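Local coordinates for fiber protein 2 (Fowl adenovirus 1, PDB 2VTW) that probably attaches the virus to its host-cell receptor through the trimeric head domain, the part described here, at the tip of the short fibre, at residues G42-S47 with H194-A199; R60-V65 with F179-N184; N116-I121 with L157-T162; L142-I147 with G185-G190. One frame throughout, in Å; residues are numbered along the deposited sequence.

Following the chain from its N terminus, strand 43-53 opens interaction 1, and segment 60-65 opens interaction 2. Segments 116-121 and 142-147 then open interactions 3 and 4. The chain closes them in a different order: 157-162 completes interaction 3, 179-184 interaction 2, 185-190 interaction 4, and 194-199 interaction 1, so that interaction 1 encloses the other three. Interaction 3 also lies within interaction 2, whereas interaction 4 crosses both. Strand 185-197 serves interactions 1 and 4 in one sheet. Interaction 2 joins the loop leading into helix 64-67 to the loop before strand 185-197, and interaction 3 joins the loops after strands 115-116 and 147-157. Interactions 2 and 4 touch where Val183 packs on Leu142.

Interaction 1 (G42-S47 with H194-A199); sequences GMLTTS and HTCPAA
Leu44 with Cys196 and Thr46 with His194 are the hydrogen-bonded pairs of two antiparallel strands, whose segments 43-47 and 194-197 run at 161° to each other with axes 4.6 Å apart. Each pair exchanges two backbone bonds, among them Leu44 N to Cys196 O at 2.7 Å. Met43 with Pro197 and Thr45 with Thr195 are non-hydrogen-bonded pairs, and proline suits such a position because no N-H is needed toward the partner strand. Past the last bridge, Ala198 N still bonds to Gly42 O, approaching from above the carbonyl plane. Glycine fits at Gly42, where a CB would press on the preceding carbonyl oxygen.

In Met43 the bend at chi2 (71°) brings SD to 3.5 Å from Cys196 O, while its CG meets Thr195 CG2 at 3.7 Å with the two side chains nearly perpendicular. On the face with Thr45 and Thr195 both OG1 atoms stand anti to the carbonyl carbon. They are joined by one water, 2.8 Å from Thr45 OG1 and 2.7 Å from Thr195 OG1. The other face carries Leu44, whose CD2 lies 4.1 Å from Cys196 SG, and a second water linking Thr46 OG1 to His194 ND1; Gln37 also bonds that hydroxyl. Ile167 packs on Leu44, Thr46 and His194, whereas Met43 and Thr195 meet Ser47 and Val193 of a second subunit. One face packing inward and the other on a neighbour is the arrangement of a sheet at the trimer interface of the fibre head's beta-sandwich.

Interaction 2 (R60-V65 with F179-N184); sequences RPTGAV and FNPTVN
Arg60 reaches across to the loop 179-184 and grips the carbonyl oxygen of Val183 with both terminal nitrogens. NH1 is 3.0 Å and NH2 3.2 Å from Val183 O, and this oxygen sits in the guanidinium plane, so one acceptor takes the end-on approach of two N-H groups. The first torsion puts CG anti to the carbonyl carbon (chi1 -71°), and the chain continues extended to CD, which rests 3.6 Å from Phe179 CA. A bend at chi3 (-76°) then turns NE aside. Over one face of the guanidinium lies Pro181, its CA 3.7 Å above the centre. Asn184 ND2 stands at the edge, 3.6 Å from Arg60 NH2, but it is bonded to Thr54 rather than to the arginine, and the two flat groups are strongly inclined. Arg60 NH1 is also bonded to Leu178 O, just before the loop.

The loop 179-184 links strands 163-173 and 185-197, and Arg60 ties it to the loop before helix 64-67. The acceptor is presented by a type I beta turn from Asn180 to Val183. Proline suits its second position, since its ring favours the phi needed there. Asn180 shapes the same bend as an Asx turn: OD1 takes Thr182 N at 2.9 Å and the Thr182 hydroxyl as well, which fixes the rotation of its amide.

Thr62 CG2 also touches Pro181 CG at 4.1 Å, with the side chains crossing at about a right angle. Phe179 CB points away from segment 60-65, and its ring meets Phe29 edge-to-face.

Interaction 3 (N116-I121 with L157-T162); sequences NMNQNI and LATNNT
Asn116 and Leu157 stand side by side and point the same way, Leu157 CD2 lying 3.5 Å from Asn116 OD1. Both side chains leave the same face of the pairing, and in both CG stands anti to the backbone N (chi1 -158° and -169°); from there the CD2 branch of the leucine lies beside the flat amide. Leucine suits this place because Val114 and Thr163 also pack on it.

Asn118, two residues on, reaches across to the loop 157-162. Its ND2 donates to Ala158 O at 3.1 Å, from above the carbonyl plane, and Asn161 N reaches the same oxygen from the opposite face. Asn118 OD1 meets Thr159, 3.0 Å from its CA and 3.3 Å from its CG2, where the two side chains run obliquely to each other. The Asn118 amide is nearly perpendicular to that of Asn161, at 79°.

The contact belongs to the short parallel pairing of strands 115-116 and 147-157: Asn116 and Leu157 form the bridge, and Met117 N follows with a bond to Leu157 O at 2.9 Å. Ala158 to Asn161 is a type I beta turn, whose last residue has a positive phi that asparagine tolerates well.

Asn116 OD1 accepts Asn118 N in an Asx turn and takes a weak bond from Asn118 ND2. Met117 brings CB to 3.2 Å from Leu157 O, but beyond CG the side chain turns off from Leu157.

Interaction 4 (L142-I147 with G185-G190); sequences LNTGSI and GTVAIG
Leu142 and Thr144 of the loop between strands 129-140 and 147-157 in the head's beta-sandwich, and Ile147 at the start of the second, cover one side of strand 185-197 by meeting Val187 and Ile189. The two segments run roughly the same way, 16° apart, yet no hydrogen bond links them: the contact is made mainly by apolar side chains. In Leu142 chi1 (-180°) sets CG anti to the backbone N; from there the CD2 branch lies against the strand, 3.6 Å from Thr186 C and 3.7 Å from Val187 CB. Ile147 and Val187 meet tip to tip, CD1 to CG2 at 4.2 Å. Ile147 CG2 also touches Ile189 CD1 at 3.7 Å, with the side chains crossing. Thr144 OG1 lies 3.9 Å from Val187 CG2, the side chains at about a right angle; this buried hydroxyl is satisfied by Gly145 O at 3.0 Å. Gly145 takes a positive phi and bonds Asn143 OD1 in an Asx turn, which bends the loop. Leu178 touches both Leu142 and Val187, and Phe171 both Ile147 and Ile189. On the strand's other side Ala188 packs on Ile110 of the third subunit. Leu142, Ile147, Val187 and Ile189 interlock between the strand and the connecting loop, as in the hydrophobic core of a beta-sandwich.

Interaction 1 (G42-S47 with H194-A199)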
loop_
_atom_site.group_PDB
_atom_site.type_symbol
_atom_site.label_atom_id
_atom_site.label_comp_id
_atom_site.label_asym_id
_atom_site.label_seq_id
_atom_site.Cartn_x
_atom_site.Cartn_y
_atom_site.Cartn_z
ATOM N N GLY A 42 2.459 11.842 12.782
ATOM C CA GLY A 42 1.116 11.345 13.076
ATOM C C GLY A 42 0.544 10.291 12.143
ATOM O O GLY A 42 -0.610 9.933 12.293
ATOM N N MET A 43 1.358 9.788 11.208
ATOM C CA MET A 43 0.995 8.668 10.328
ATOM C C MET A 43 1.894 7.487 10.632
ATOM O O MET A 43 3.119 7.598 10.569
ATOM C CB MET A 43 1.164 9.055 8.839
ATOM C CG MET A 43 0.504 8.055 7.838
ATOM S SD MET A 43 -1.317 8.144 7.897
ATOM C CE MET A 43 -1.583 9.779 7.224
ATOM N N LEU A 44 1.276 6.354 10.936
ATOM C CA LEU A 44 1.959 5.149 11.338
ATOM C C LEU A 44 2.120 4.172 10.176
ATOM O O LEU A 44 1.134 3.719 9.601
ATOM C CB LEU A 44 1.149 4.464 12.450
ATOM C CG LEU A 44 1.801 3.284 13.177
ATOM C CD1 LEU A 44 3.088 3.750 13.991
ATOM C CD2 LEU A 44 0.764 2.621 14.060
ATOM N N THR A 45 3.367 3.825 9.871
ATOM C CA THR A 45 3.693 2.779 8.884
ATOM C C THR A 45 4.335 1.623 9.643
ATOM O O THR A 45 5.303 1.833 10.361
ATOM C CB THR A 45 4.687 3.273 7.815
ATOM O OG1 THR A 45 4.104 4.331 7.062
ATOM C CG2 THR A 45 5.063 2.142 6.868
ATOM N N THR A 46 3.754 0.439 9.483
ATOM C CA THR A 46 4.133 -0.778 10.142
ATOM C C THR A 46 4.580 -1.818 9.105
ATOM O O THR A 46 3.796 -2.207 8.237
ATOM C CB THR A 46 2.920 -1.339 10.933
ATOM O OG1 THR A 46 2.592 -0.441 12.007
ATOM C CG2 THR A 46 3.189 -2.761 11.486
ATOM N N SER A 47 5.825 -2.271 9.201
ATOM C CA SER A 47 6.336 -3.396 8.399
ATOM C C SER A 47 6.499 -4.619 9.287
ATOM O O SER A 47 7.176 -4.564 10.321
ATOM C CB SER A 47 7.665 -3.041 7.741
ATOM O OG SER A 47 8.239 -4.183 7.117
ATOM N N HIS A 194 1.534 -1.951 6.528
ATOM C CA HIS A 194 0.258 -1.332 6.863
ATOM C C HIS A 194 0.493 0.120 7.151
ATOM O O HIS A 194 1.465 0.453 7.807
ATOM C CB HIS A 194 -0.322 -1.979 8.114
ATOM C CG HIS A 194 -1.639 -1.417 8.520
ATOM N ND1 HIS A 194 -1.813 -0.719 9.692
ATOM C CD2 HIS A 194 -2.838 -1.400 7.888
ATOM C CE1 HIS A 194 -3.072 -0.341 9.790
ATOM N NE2 HIS A 194 -3.715 -0.736 8.707
ATOM N N THR A 195 -0.397 0.991 6.664
ATOM C CA THR A 195 -0.369 2.402 7.020
ATOM C C THR A 195 -1.709 2.814 7.647
ATOM O O THR A 195 -2.796 2.406 7.216
ATOM C CB THR A 195 -0.005 3.313 5.810
ATOM O OG1 THR A 195 1.270 2.948 5.297
ATOM C CG2 THR A 195 0.063 4.788 6.201
ATOM N N CYS A 196 -1.615 3.611 8.707
ATOM C CA CYS A 196 -2.803 4.155 9.361
ATOM C C CYS A 196 -2.413 5.411 10.128
ATOM O O CYS A 196 -1.222 5.652 10.367
ATOM C CB CYS A 196 -3.493 3.124 10.260
ATOM S SG CYS A 196 -2.600 2.639 11.770
ATOM N N PRO A 197 -3.410 6.254 10.444
ATOM C CA PRO A 197 -3.190 7.349 11.350
ATOM C C PRO A 197 -2.781 6.879 12.738
ATOM O O PRO A 197 -3.350 5.944 13.281
ATOM C CB PRO A 197 -4.556 8.045 11.395
ATOM C CG PRO A 197 -5.199 7.675 10.086
ATOM C CD PRO A 197 -4.788 6.259 9.914
ATOM N N ALA A 198 -1.777 7.559 13.271
ATOM C CA ALA A 198 -1.329 7.428 14.646
ATOM C C ALA A 198 -2.168 8.340 15.534
ATOM O O ALA A 198 -2.605 9.384 15.085
ATOM C CB ALA A 198 0.145 7.838 14.732
ATOM N N ALA A 199 -2.350 7.950 16.798
ATOM C CA ALA A 199 -3.002 8.796 17.835
ATOM C C ALA A 199 -2.338 10.156 17.977
ATOM O O ALA A 199 -3.003 11.142 18.229
ATOM C CB ALA A 199 -3.014 8.080 19.182
HETATM O O HOH W 1 0.398 0.782 10.913
HETATM O O HOH W 2 3.268 4.531 4.382
#

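Interaction 2 (R60-V65 with F179-N184)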
loop_
_atom_site.group_PDB
_atom_site.type_symbol
_atom_site.label_atom_id
_atom_site.label_comp_id
_atom_site.label_asym_id
_atom_site.label_seq_id
_atom_site.Cartn_x
_atom_site.Cartn_y
_atom_site.Cartn_z
ATOM N N ARG A 60 -0.453 -29.215 17.769
ATOM C CA ARG A 60 -1.585 -29.051 16.875
ATOM C C ARG A 60 -2.605 -30.135 17.171
ATOM O O ARG A 60 -2.447 -31.278 16.739
ATOM C CB ARG A 60 -1.134 -29.046 15.408
ATOM C CG ARG A 60 -0.365 -27.763 15.053
ATOM C CD ARG A 60 0.207 -27.806 13.672
ATOM N NE ARG A 60 1.390 -28.651 13.581
ATOM C CZ ARG A 60 1.955 -29.029 12.437
ATOM N NH1 ARG A 60 1.453 -28.622 11.277
ATOM N NH2 ARG A 60 3.025 -29.818 12.454
ATOM N N PRO A 61 -3.640 -29.786 17.956
ATOM C CA PRO A 61 -4.749 -30.721 18.129
ATOM C C PRO A 61 -5.212 -31.326 16.811
ATOM O O PRO A 61 -5.337 -30.615 15.811
ATOM C CB PRO A 61 -5.880 -29.851 18.714
ATOM C CG PRO A 61 -5.314 -28.487 18.910
ATOM C CD PRO A 61 -3.834 -28.558 18.748
ATOM N N THR A 62 -5.474 -32.628 16.833
ATOM C CA THR A 62 -6.135 -33.304 15.728
ATOM C C THR A 62 -7.618 -32.931 15.741
ATOM O O THR A 62 -8.089 -32.248 16.665
ATOM C CB THR A 62 -5.996 -34.851 15.834
ATOM O OG1 THR A 62 -6.814 -35.340 16.914
ATOM C CG2 THR A 62 -4.531 -35.262 16.058
ATOM N N GLY A 63 -8.347 -33.400 14.727
ATOM C CA GLY A 63 -9.758 -33.074 14.547
ATOM C C GLY A 63 -9.908 -32.201 13.311
ATOM O O GLY A 63 -9.098 -31.293 13.087
ATOM N N ALA A 64 -10.937 -32.478 12.509
ATOM C CA ALA A 64 -11.181 -31.736 11.273
ATOM C C ALA A 64 -11.223 -30.226 11.524
ATOM O O ALA A 64 -10.485 -29.469 10.901
ATOM C CB ALA A 64 -12.479 -32.198 10.619
ATOM N N VAL A 65 -12.064 -29.796 12.460
ATOM C CA VAL A 65 -12.223 -28.361 12.745
ATOM C C VAL A 65 -10.902 -27.667 13.124
ATOM O O VAL A 65 -10.719 -26.495 12.800
ATOM C CB VAL A 65 -13.315 -28.085 13.837
ATOM C CG1 VAL A 65 -12.818 -28.481 15.245
ATOM C CG2 VAL A 65 -13.761 -26.610 13.792
ATOM N N PHE A 179 -1.856 -26.046 10.296
ATOM C CA PHE A 179 -2.404 -26.551 11.563
ATOM C C PHE A 179 -2.772 -28.042 11.536
ATOM O O PHE A 179 -3.386 -28.552 12.469
ATOM C CB PHE A 179 -3.600 -25.670 11.964
ATOM C CG PHE A 179 -3.235 -24.215 12.046
ATOM C CD1 PHE A 179 -2.307 -23.786 12.994
ATOM C CD2 PHE A 179 -3.745 -23.295 11.134
ATOM C CE1 PHE A 179 -1.925 -22.478 13.059
ATOM C CE2 PHE A 179 -3.369 -21.975 11.195
ATOM C CZ PHE A 179 -2.452 -21.562 12.151
ATOM N N ASN A 180 -2.384 -28.723 10.459
ATOM C CA ASN A 180 -2.536 -30.164 10.331
ATOM C C ASN A 180 -1.232 -30.816 10.796
ATOM O O ASN A 180 -0.181 -30.596 10.188
ATOM C CB ASN A 180 -2.880 -30.546 8.887
ATOM C CG ASN A 180 -3.044 -32.041 8.697
ATOM O OD1 ASN A 180 -2.168 -32.810 9.056
ATOM N ND2 ASN A 180 -4.170 -32.457 8.113
ATOM N N PRO A 181 -1.298 -31.625 11.884
ATOM C CA PRO A 181 -0.081 -32.171 12.526
ATOM C C PRO A 181 0.739 -33.145 11.661
ATOM O O PRO A 181 1.902 -33.427 11.993
ATOM C CB PRO A 181 -0.612 -32.870 13.790
ATOM C CG PRO A 181 -2.067 -33.148 13.520
ATOM C CD PRO A 181 -2.539 -32.072 12.556
ATOM N N THR A 182 0.167 -33.634 10.566
ATOM C CA THR A 182 0.909 -34.527 9.664
ATOM C C THR A 182 1.731 -33.753 8.623
ATOM O O THR A 182 2.612 -34.331 7.981
ATOM C CB THR A 182 -0.027 -35.544 8.987
ATOM O OG1 THR A 182 -0.888 -34.884 8.053
ATOM C CG2 THR A 182 -0.883 -36.253 10.040
ATOM N N VAL A 183 1.466 -32.444 8.492
ATOM C CA VAL A 183 2.184 -31.563 7.554
ATOM C C VAL A 183 3.304 -30.831 8.260
ATOM O O VAL A 183 3.088 -30.252 9.312
ATOM C CB VAL A 183 1.247 -30.516 6.942
ATOM C CG1 VAL A 183 2.042 -29.485 6.121
ATOM C CG2 VAL A 183 0.186 -31.198 6.098
ATOM N N ASN A 184 4.493 -30.837 7.672
ATOM C CA ASN A 184 5.665 -30.256 8.317
ATOM C C ASN A 184 6.438 -29.300 7.426
ATOM O O ASN A 184 6.331 -29.353 6.200
ATOM C CB ASN A 184 6.588 -31.385 8.784
ATOM C CG ASN A 184 6.052 -32.089 10.027
ATOM O OD1 ASN A 184 5.637 -33.255 9.974
ATOM N ND2 ASN A 184 6.045 -31.366 11.160
HETATM O O HOH W 3 2.878 -31.912 14.809
HETATM O O HOH W 4 -4.353 -28.157 15.062
#

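Interaction 3 (N116-I121 with L157-T162)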
loop_
_atom_site.group_PDB
_atom_site.type_symbol
_atom_site.label_atom_id
_atom_site.label_comp_id
_atom_site.label_asym_id
_atom_site.label_seq_id
_atom_site.Cartn_x
_atom_site.Cartn_y
_atom_site.Cartn_z
ATOM N N ASN A 116 -12.823 -8.587 23.053
ATOM C CA ASN A 116 -13.003 -8.690 24.505
ATOM C C ASN A 116 -12.111 -9.778 25.086
ATOM O O ASN A 116 -12.403 -10.969 24.979
ATOM C CB ASN A 116 -14.470 -8.921 24.872
ATOM C CG ASN A 116 -14.792 -8.513 26.324
ATOM O OD1 ASN A 116 -13.907 -8.418 27.167
ATOM N ND2 ASN A 116 -16.066 -8.251 26.593
ATOM N N MET A 117 -11.012 -9.351 25.694
ATOM C CA MET A 117 -10.080 -10.265 26.349
ATOM C C MET A 117 -10.624 -10.900 27.643
ATOM O O MET A 117 -10.008 -11.818 28.180
ATOM C CB MET A 117 -8.790 -9.534 26.673
ATOM C CG MET A 117 -8.040 -9.106 25.452
ATOM S SD MET A 117 -6.449 -8.512 25.925
ATOM C CE MET A 117 -5.595 -10.068 26.254
ATOM N N ASN A 118 -11.761 -10.405 28.135
ATOM C CA ASN A 118 -12.403 -10.942 29.330
ATOM C C ASN A 118 -13.221 -12.201 29.086
ATOM O O ASN A 118 -13.712 -12.788 30.042
ATOM C CB ASN A 118 -13.330 -9.887 29.957
ATOM C CG ASN A 118 -12.576 -8.709 30.496
ATOM O OD1 ASN A 118 -11.725 -8.876 31.359
ATOM N ND2 ASN A 118 -12.873 -7.510 29.996
ATOM N N GLN A 119 -13.425 -12.610 27.838
ATOM C CA GLN A 119 -14.262 -13.783 27.609
ATOM C C GLN A 119 -13.440 -14.967 27.148
ATOM O O GLN A 119 -14.000 -15.991 26.753
ATOM C CB GLN A 119 -15.442 -13.487 26.669
ATOM C CG GLN A 119 -15.077 -12.879 25.350
ATOM C CD GLN A 119 -16.290 -12.523 24.499
ATOM O OE1 GLN A 119 -17.369 -12.178 25.023
ATOM N NE2 GLN A 119 -16.118 -12.594 23.176
ATOM N N ASN A 120 -12.115 -14.833 27.237
ATOM C CA ASN A 120 -11.158 -15.897 26.860
ATOM C C ASN A 120 -11.556 -16.748 25.613
ATOM O O ASN A 120 -11.560 -17.995 25.650
ATOM C CB ASN A 120 -10.838 -16.780 28.088
ATOM C CG ASN A 120 -9.962 -16.045 29.140
ATOM O OD1 ASN A 120 -10.478 -15.446 30.106
ATOM N ND2 ASN A 120 -8.634 -16.093 28.949
ATOM N N ILE A 121 -11.925 -16.046 24.539
ATOM C CA ILE A 121 -11.912 -16.564 23.171
ATOM C C ILE A 121 -10.662 -15.888 22.606
ATOM O O ILE A 121 -10.646 -14.674 22.429
ATOM C CB ILE A 121 -13.189 -16.148 22.393
ATOM C CG1 ILE A 121 -14.457 -16.501 23.195
ATOM C CG2 ILE A 121 -13.254 -16.793 20.996
ATOM C CD1 ILE A 121 -15.746 -15.870 22.640
ATOM N N LEU A 157 -10.649 -4.780 24.645
ATOM C CA LEU A 157 -11.086 -4.622 26.033
ATOM C C LEU A 157 -10.244 -5.545 26.922
ATOM O O LEU A 157 -10.406 -6.768 26.902
ATOM C CB LEU A 157 -12.587 -4.870 26.196
ATOM C CG LEU A 157 -13.218 -4.486 27.553
ATOM C CD1 LEU A 157 -13.162 -2.992 27.849
ATOM C CD2 LEU A 157 -14.642 -4.999 27.603
ATOM N N ALA A 158 -9.306 -4.928 27.639
ATOM C CA ALA A 158 -8.426 -5.608 28.572
ATOM C C ALA A 158 -9.204 -6.064 29.822
ATOM O O ALA A 158 -10.385 -5.698 30.013
ATOM C CB ALA A 158 -7.296 -4.671 28.968
ATOM N N THR A 159 -8.548 -6.853 30.681
ATOM C CA THR A 159 -9.196 -7.334 31.907
ATOM C C THR A 159 -9.472 -6.215 32.906
ATOM O O THR A 159 -10.407 -6.330 33.692
ATOM C CB THR A 159 -8.420 -8.495 32.575
ATOM O OG1 THR A 159 -7.045 -8.130 32.733
ATOM C CG2 THR A 159 -8.516 -9.734 31.731
ATOM N N ASN A 160 -8.711 -5.126 32.826
ATOM C CA ASN A 160 -8.971 -3.895 33.595
ATOM C C ASN A 160 -10.180 -3.041 33.149
ATOM O O ASN A 160 -10.337 -1.892 33.600
ATOM C CB ASN A 160 -7.713 -3.009 33.610
ATOM C CG ASN A 160 -7.469 -2.301 32.294
ATOM O OD1 ASN A 160 -8.232 -2.468 31.331
ATOM N ND2 ASN A 160 -6.411 -1.493 32.244
ATOM N N ASN A 161 -10.997 -3.582 32.239
ATOM C CA ASN A 161 -12.214 -2.924 31.737
ATOM C C ASN A 161 -12.004 -1.639 30.930
ATOM O O ASN A 161 -12.946 -0.887 30.675
ATOM C CB ASN A 161 -13.233 -2.729 32.866
ATOM C CG ASN A 161 -13.874 -4.036 33.279
ATOM O OD1 ASN A 161 -13.698 -5.062 32.611
ATOM N ND2 ASN A 161 -14.631 -4.010 34.373
ATOM N N THR A 162 -10.774 -1.419 30.505
ATOM C CA THR A 162 -10.449 -0.337 29.609
ATOM C C THR A 162 -10.080 -0.900 28.207
ATOM O O THR A 162 -9.549 -1.992 28.044
ATOM C CB THR A 162 -9.352 0.570 30.215
ATOM O OG1 THR A 162 -9.984 1.580 31.024
ATOM C CG2 THR A 162 -8.501 1.250 29.170
#

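Interaction 4 (L142-I147 with G185-G190)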
loop_
_atom_site.group_PDB
_atom_site.type_symbol
_atom_site.label_atom_id
_atom_site.label_comp_id
_atom_site.label_asym_id
_atom_site.label_seq_id
_atom_site.Cartn_x
_atom_site.Cartn_y
_atom_site.Cartn_z
ATOM N N LEU A 142 4.867 -28.281 3.807
ATOM C CA LEU A 142 3.854 -27.223 4.071
ATOM C C LEU A 142 3.628 -26.393 2.814
ATOM O O LEU A 142 4.590 -25.938 2.203
ATOM C CB LEU A 142 4.289 -26.304 5.234
ATOM C CG LEU A 142 3.362 -25.145 5.655
ATOM C CD1 LEU A 142 1.963 -25.613 6.098
ATOM C CD2 LEU A 142 4.033 -24.335 6.750
ATOM N N ASN A 143 2.353 -26.244 2.428
ATOM C CA ASN A 143 1.937 -25.413 1.284
ATOM C C ASN A 143 0.599 -24.743 1.585
ATOM O O ASN A 143 -0.476 -25.300 1.357
ATOM C CB ASN A 143 1.855 -26.236 -0.028
ATOM C CG ASN A 143 1.699 -25.355 -1.281
ATOM O OD1 ASN A 143 1.156 -24.242 -1.234
ATOM N ND2 ASN A 143 2.185 -25.854 -2.405
ATOM N N THR A 144 0.683 -23.523 2.102
ATOM C CA THR A 144 -0.501 -22.697 2.401
ATOM C C THR A 144 -1.129 -22.036 1.166
ATOM O O THR A 144 -2.237 -21.479 1.244
ATOM C CB THR A 144 -0.113 -21.536 3.358
ATOM O OG1 THR A 144 0.897 -20.724 2.741
ATOM C CG2 THR A 144 0.419 -22.081 4.712
ATOM N N GLY A 145 -0.432 -22.083 0.036
ATOM C CA GLY A 145 -0.791 -21.231 -1.104
ATOM C C GLY A 145 -0.488 -19.758 -0.784
ATOM O O GLY A 145 0.308 -19.453 0.101
ATOM N N SER A 146 -1.106 -18.848 -1.533
ATOM C CA SER A 146 -1.023 -17.409 -1.235
ATOM C C SER A 146 -1.831 -17.085 0.035
ATOM O O SER A 146 -2.742 -17.806 0.407
ATOM C CB SER A 146 -1.522 -16.555 -2.418
ATOM O OG SER A 146 -0.529 -16.498 -3.432
ATOM N N ILE A 147 -1.468 -15.978 0.669
ATOM C CA ILE A 147 -2.044 -15.543 1.943
ATOM C C ILE A 147 -2.436 -14.072 1.771
ATOM O O ILE A 147 -1.605 -13.241 1.461
ATOM C CB ILE A 147 -1.008 -15.668 3.120
ATOM C CG1 ILE A 147 -0.605 -17.126 3.363
ATOM C CG2 ILE A 147 -1.567 -15.072 4.389
ATOM C CD1 ILE A 147 0.560 -17.301 4.371
ATOM N N GLY A 185 7.237 -28.447 8.057
ATOM C CA GLY A 185 8.049 -27.480 7.348
ATOM C C GLY A 185 7.800 -26.095 7.894
ATOM O O GLY A 185 7.367 -25.943 9.029
ATOM N N THR A 186 8.081 -25.086 7.071
ATOM C CA THR A 186 7.994 -23.674 7.463
ATOM C C THR A 186 7.270 -22.822 6.401
ATOM O O THR A 186 7.214 -23.190 5.223
ATOM C CB THR A 186 9.403 -23.044 7.752
ATOM O OG1 THR A 186 10.082 -22.738 6.529
ATOM C CG2 THR A 186 10.272 -23.972 8.634
ATOM N N VAL A 187 6.702 -21.702 6.867
ATOM C CA VAL A 187 6.075 -20.684 6.020
ATOM C C VAL A 187 6.534 -19.339 6.567
ATOM O O VAL A 187 6.562 -19.136 7.775
ATOM C CB VAL A 187 4.536 -20.787 5.997
ATOM C CG1 VAL A 187 3.961 -20.654 7.406
ATOM C CG2 VAL A 187 3.923 -19.719 5.027
ATOM N N ALA A 188 6.996 -18.474 5.676
ATOM C CA ALA A 188 7.508 -17.167 6.024
ATOM C C ALA A 188 6.882 -16.145 5.063
ATOM O O ALA A 188 6.793 -16.380 3.836
ATOM C CB ALA A 188 9.018 -17.130 5.951
ATOM N N ILE A 189 6.436 -15.028 5.628
ATOM C CA ILE A 189 5.615 -14.062 4.903
ATOM C C ILE A 189 6.076 -12.674 5.242
ATOM O O ILE A 189 6.413 -12.389 6.393
ATOM C CB ILE A 189 4.119 -14.210 5.251
ATOM C CG1 ILE A 189 3.262 -13.190 4.483
ATOM C CG2 ILE A 189 3.912 -14.029 6.736
ATOM C CD1 ILE A 189 1.783 -13.488 4.498
ATOM N N GLY A 190 6.094 -11.822 4.216
ATOM C CA GLY A 190 6.353 -10.397 4.370
ATOM C C GLY A 190 7.264 -9.843 3.298
ATOM O O GLY A 190 7.685 -10.576 2.396
#